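Local atomic coordinates of pollen receptor-like kinase 3 (PDB entry 5WLS), a protein that is a leucine-rich-repeat receptor-like kinase of Arabidopsis pollen, whose extracellular domain resembles the SERK co-receptors and probably takes part in signal perception at the cell surface. Residues E153-L167 / L174-N187. Residues are numbered along the deposited sequence; the frame is centred on the assembly and turned at random.
Sequences EIPPLTDGNKVLKSL and LEGEIPITISDRKN
R185 reaches across to the turn T158-N161 and grips one atom, the carbonyl oxygen of N161, with NH1 (2.9 Å) and NH2 (3.2 Å). This oxygen lies in the guanidinium plane, but both nitrogens approach from the same face of the carbonyl, NH1 well above its plane. At another edge NE donates to T181 O (2.8 Å), fixing the rotation of the flat group, and L157 CD2 rests over one face, 3.2 Å from R185 NE. The R185 chain, extended from CG to NE, crosses L157 at about a right angle. With R185 cut back to an alanine, the N161 carbonyl would probably lose both guanidinium donors, T181 O its NE partner and L157 its flat support. N161 OD1 accepts from V163 N, an Asx turn, and from L164 N, completing an Asx motif. T181 holds OG1 between its backbone N and carbonyl carbon (chi1 42°), accepting a nearly straight bond from L157 N (3.2 Å, 165°). Farther along, I154 is the apolar centre: CB packs on P179 CD (3.8 Å), CG2 meets I182 CD1, and CG1 touches L174 CD1, while CD1 runs beside I178. I182 also crosses L167, CG2 to CD2 at 3.8 Å. At the far end E153 CG lies against G176 CA (3.6 Å); with E153 so placed, a CB on G176 would run into it. Successive leucine-rich-repeat coils are joined here from the loop side, where N161 ND2 bonds back to L137 and L140 and helix 180-183 packs inward through I182, in to L167 of strand 166-168, between parallel strands 142-144 and 189-191.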
# COMPACT_ATOMS: atom_id res chain seq x y z
N GLU A 153 18.47 7.07 2.79
CA GLU A 153 18.20 8.01 1.71
C GLU A 153 17.02 7.55 0.88
O GLU A 153 16.71 6.36 0.80
CB GLU A 153 19.43 8.16 0.81
CG GLU A 153 20.65 8.74 1.49
CD GLU A 153 21.86 8.77 0.58
OE1 GLU A 153 22.72 7.87 0.70
OE2 GLU A 153 21.95 9.69 -0.26
N ILE A 154 16.35 8.51 0.26
CA ILE A 154 15.23 8.21 -0.63
C ILE A 154 15.78 7.70 -1.96
O ILE A 154 16.66 8.35 -2.54
CB ILE A 154 14.36 9.44 -0.83
CG1 ILE A 154 13.81 9.93 0.52
CG2 ILE A 154 13.22 9.14 -1.79
CD1 ILE A 154 13.27 11.35 0.48
N PRO A 155 15.30 6.56 -2.46
CA PRO A 155 15.80 6.07 -3.74
C PRO A 155 15.43 7.02 -4.86
O PRO A 155 14.43 7.76 -4.77
CB PRO A 155 15.10 4.71 -3.90
CG PRO A 155 14.70 4.32 -2.52
CD PRO A 155 14.38 5.60 -1.82
N PRO A 156 16.20 7.05 -5.95
CA PRO A 156 15.84 7.91 -7.08
C PRO A 156 14.60 7.39 -7.79
O PRO A 156 14.32 6.19 -7.79
CB PRO A 156 17.07 7.84 -7.98
CG PRO A 156 17.70 6.53 -7.65
CD PRO A 156 17.46 6.32 -6.18
N LEU A 157 13.88 8.30 -8.42
CA LEU A 157 12.68 7.96 -9.18
C LEU A 157 13.03 7.89 -10.66
O LEU A 157 13.67 8.80 -11.20
CB LEU A 157 11.57 8.98 -8.93
CG LEU A 157 10.28 8.86 -9.75
CD1 LEU A 157 9.50 7.62 -9.37
CD2 LEU A 157 9.44 10.09 -9.51
N THR A 158 12.61 6.81 -11.31
CA THR A 158 12.99 6.56 -12.69
C THR A 158 12.33 7.56 -13.63
O THR A 158 11.16 7.92 -13.46
CB THR A 158 12.63 5.13 -13.10
OG1 THR A 158 12.92 4.93 -14.48
CG2 THR A 158 11.15 4.87 -12.85
N ASP A 159 13.10 8.04 -14.62
CA ASP A 159 12.55 8.94 -15.63
C ASP A 159 11.39 8.31 -16.39
O ASP A 159 10.60 9.03 -17.01
CB ASP A 159 13.63 9.37 -16.61
CG ASP A 159 14.60 10.36 -16.01
OD1 ASP A 159 14.20 11.11 -15.10
OD2 ASP A 159 15.77 10.40 -16.47
N GLY A 160 11.27 6.98 -16.35
CA GLY A 160 10.16 6.32 -17.02
C GLY A 160 8.81 6.62 -16.40
O GLY A 160 7.78 6.40 -17.05
N ASN A 161 8.80 7.11 -15.16
CA ASN A 161 7.55 7.51 -14.52
C ASN A 161 7.18 8.91 -15.00
O ASN A 161 7.97 9.85 -14.88
CB ASN A 161 7.69 7.48 -13.00
CG ASN A 161 6.38 7.76 -12.28
OD1 ASN A 161 5.66 8.71 -12.60
ND2 ASN A 161 6.06 6.92 -11.30
N LYS A 162 5.97 9.04 -15.55
CA LYS A 162 5.44 10.32 -15.99
C LYS A 162 4.08 10.62 -15.37
O LYS A 162 3.36 11.51 -15.85
CB LYS A 162 5.34 10.39 -17.52
CG LYS A 162 6.67 10.58 -18.25
CD LYS A 162 7.48 9.30 -18.36
CE LYS A 162 8.54 9.41 -19.44
NZ LYS A 162 9.75 10.14 -18.97
N VAL A 163 3.69 9.90 -14.31
CA VAL A 163 2.32 9.97 -13.81
C VAL A 163 2.25 10.24 -12.31
O VAL A 163 1.17 10.51 -11.78
CB VAL A 163 1.55 8.68 -14.16
CG1 VAL A 163 1.40 8.54 -15.67
CG2 VAL A 163 2.26 7.47 -13.58
N LEU A 164 3.38 10.14 -11.61
CA LEU A 164 3.36 10.37 -10.17
C LEU A 164 2.92 11.80 -9.86
O LEU A 164 3.64 12.75 -10.17
CB LEU A 164 4.73 10.10 -9.54
CG LEU A 164 4.78 10.24 -8.02
CD1 LEU A 164 4.26 8.98 -7.33
CD2 LEU A 164 6.17 10.60 -7.52
N LYS A 165 1.74 11.96 -9.26
CA LYS A 165 1.22 13.28 -8.94
C LYS A 165 1.16 13.57 -7.45
O LYS A 165 1.00 14.74 -7.08
CB LYS A 165 -0.18 13.47 -9.54
CG LYS A 165 -1.18 12.38 -9.20
CD LYS A 165 -2.61 12.88 -9.42
CE LYS A 165 -3.65 11.93 -8.83
NZ LYS A 165 -4.03 10.86 -9.79
N SER A 166 1.31 12.57 -6.59
CA SER A 166 1.21 12.79 -5.15
C SER A 166 2.18 11.86 -4.44
O SER A 166 2.06 10.63 -4.53
CB SER A 166 -0.21 12.56 -4.65
OG SER A 166 -0.25 12.57 -3.23
N LEU A 167 3.14 12.45 -3.72
CA LEU A 167 4.13 11.73 -2.95
C LEU A 167 4.18 12.34 -1.56
O LEU A 167 4.42 13.55 -1.42
CB LEU A 167 5.51 11.81 -3.61
CG LEU A 167 6.66 11.20 -2.80
CD1 LEU A 167 6.50 9.69 -2.73
CD2 LEU A 167 8.02 11.59 -3.36
N LEU A 174 14.03 10.03 7.37
CA LEU A 174 14.86 9.91 6.18
C LEU A 174 16.03 10.90 6.24
O LEU A 174 15.98 11.91 6.94
CB LEU A 174 14.02 10.13 4.92
CG LEU A 174 12.88 9.12 4.74
CD1 LEU A 174 11.79 9.67 3.83
CD2 LEU A 174 13.41 7.79 4.21
N GLU A 175 17.08 10.60 5.48
CA GLU A 175 18.39 11.20 5.72
C GLU A 175 18.91 12.04 4.56
O GLU A 175 19.17 13.23 4.75
CB GLU A 175 19.41 10.11 6.08
CG GLU A 175 19.06 9.39 7.37
CD GLU A 175 20.01 8.24 7.66
OE1 GLU A 175 19.53 7.09 7.73
OE2 GLU A 175 21.23 8.48 7.77
N GLY A 176 19.08 11.48 3.38
CA GLY A 176 19.96 12.11 2.41
C GLY A 176 19.48 13.40 1.78
O GLY A 176 18.55 14.05 2.27
N GLU A 177 20.12 13.78 0.68
CA GLU A 177 19.57 14.81 -0.19
C GLU A 177 18.28 14.29 -0.80
O GLU A 177 18.21 13.13 -1.23
CB GLU A 177 20.56 15.15 -1.30
CG GLU A 177 20.08 16.22 -2.27
CD GLU A 177 20.91 16.28 -3.54
OE1 GLU A 177 21.45 17.36 -3.86
OE2 GLU A 177 21.10 15.21 -4.16
N ILE A 178 17.25 15.12 -0.84
CA ILE A 178 16.05 14.68 -1.56
C ILE A 178 16.38 14.56 -3.04
O ILE A 178 16.95 15.50 -3.63
CB ILE A 178 14.89 15.65 -1.31
CG1 ILE A 178 14.30 15.39 0.07
CG2 ILE A 178 13.83 15.51 -2.39
CD1 ILE A 178 13.15 16.27 0.42
N PRO A 179 16.08 13.43 -3.68
CA PRO A 179 16.49 13.23 -5.07
C PRO A 179 15.89 14.29 -5.99
O PRO A 179 14.70 14.59 -5.93
CB PRO A 179 15.95 11.83 -5.40
CG PRO A 179 15.78 11.16 -4.07
CD PRO A 179 15.38 12.26 -3.12
N ILE A 180 16.75 14.87 -6.84
CA ILE A 180 16.26 15.86 -7.79
C ILE A 180 15.39 15.23 -8.87
O ILE A 180 14.63 15.93 -9.54
CB ILE A 180 17.42 16.66 -8.41
CG1 ILE A 180 18.30 15.75 -9.28
CG2 ILE A 180 18.23 17.36 -7.34
CD1 ILE A 180 19.31 16.52 -10.10
N THR A 181 15.50 13.91 -9.07
CA THR A 181 14.52 13.21 -9.90
C THR A 181 13.10 13.44 -9.41
O THR A 181 12.15 13.40 -10.21
CB THR A 181 14.83 11.71 -9.95
OG1 THR A 181 15.19 11.25 -8.64
CG2 THR A 181 15.99 11.44 -10.91
N ILE A 182 12.93 13.68 -8.11
CA ILE A 182 11.61 13.97 -7.55
C ILE A 182 11.34 15.47 -7.52
O ILE A 182 10.29 15.93 -7.96
CB ILE A 182 11.50 13.36 -6.13
CG1 ILE A 182 11.52 11.83 -6.19
CG2 ILE A 182 10.24 13.85 -5.44
CD1 ILE A 182 11.71 11.18 -4.83
N SER A 183 12.30 16.25 -7.02
CA SER A 183 12.04 17.66 -6.73
C SER A 183 11.97 18.52 -7.99
O SER A 183 11.40 19.62 -7.93
CB SER A 183 13.11 18.20 -5.78
OG SER A 183 14.41 18.02 -6.31
N ASP A 184 12.55 18.08 -9.11
CA ASP A 184 12.45 18.86 -10.34
C ASP A 184 11.06 18.83 -10.95
O ASP A 184 10.73 19.70 -11.76
CB ASP A 184 13.46 18.37 -11.38
CG ASP A 184 14.86 18.88 -11.13
OD1 ASP A 184 15.01 19.89 -10.41
OD2 ASP A 184 15.81 18.28 -11.68
N ARG A 185 10.24 17.85 -10.59
CA ARG A 185 8.98 17.64 -11.30
C ARG A 185 7.97 18.73 -10.95
O ARG A 185 7.81 19.10 -9.78
CB ARG A 185 8.42 16.26 -10.96
CG ARG A 185 9.41 15.14 -11.26
CD ARG A 185 8.86 13.78 -10.89
NE ARG A 185 9.68 12.70 -11.43
CZ ARG A 185 9.27 11.82 -12.34
NH1 ARG A 185 8.04 11.89 -12.83
NH2 ARG A 185 10.10 10.87 -12.75
N LYS A 186 7.30 19.25 -11.97
CA LYS A 186 6.44 20.42 -11.85
C LYS A 186 4.96 20.09 -11.71
O LYS A 186 4.14 21.00 -11.60
CB LYS A 186 6.64 21.35 -13.06
N ASN A 187 4.60 18.80 -11.70
CA ASN A 187 3.22 18.37 -11.56
C ASN A 187 3.03 17.48 -10.34
O ASN A 187 2.09 16.68 -10.29
CB ASN A 187 2.74 17.67 -12.83
CG ASN A 187 3.68 16.55 -13.26
OD1 ASN A 187 4.62 16.20 -12.55
ND2 ASN A 187 3.43 15.99 -14.44
O HOH W 1 12.58 10.83 -12.51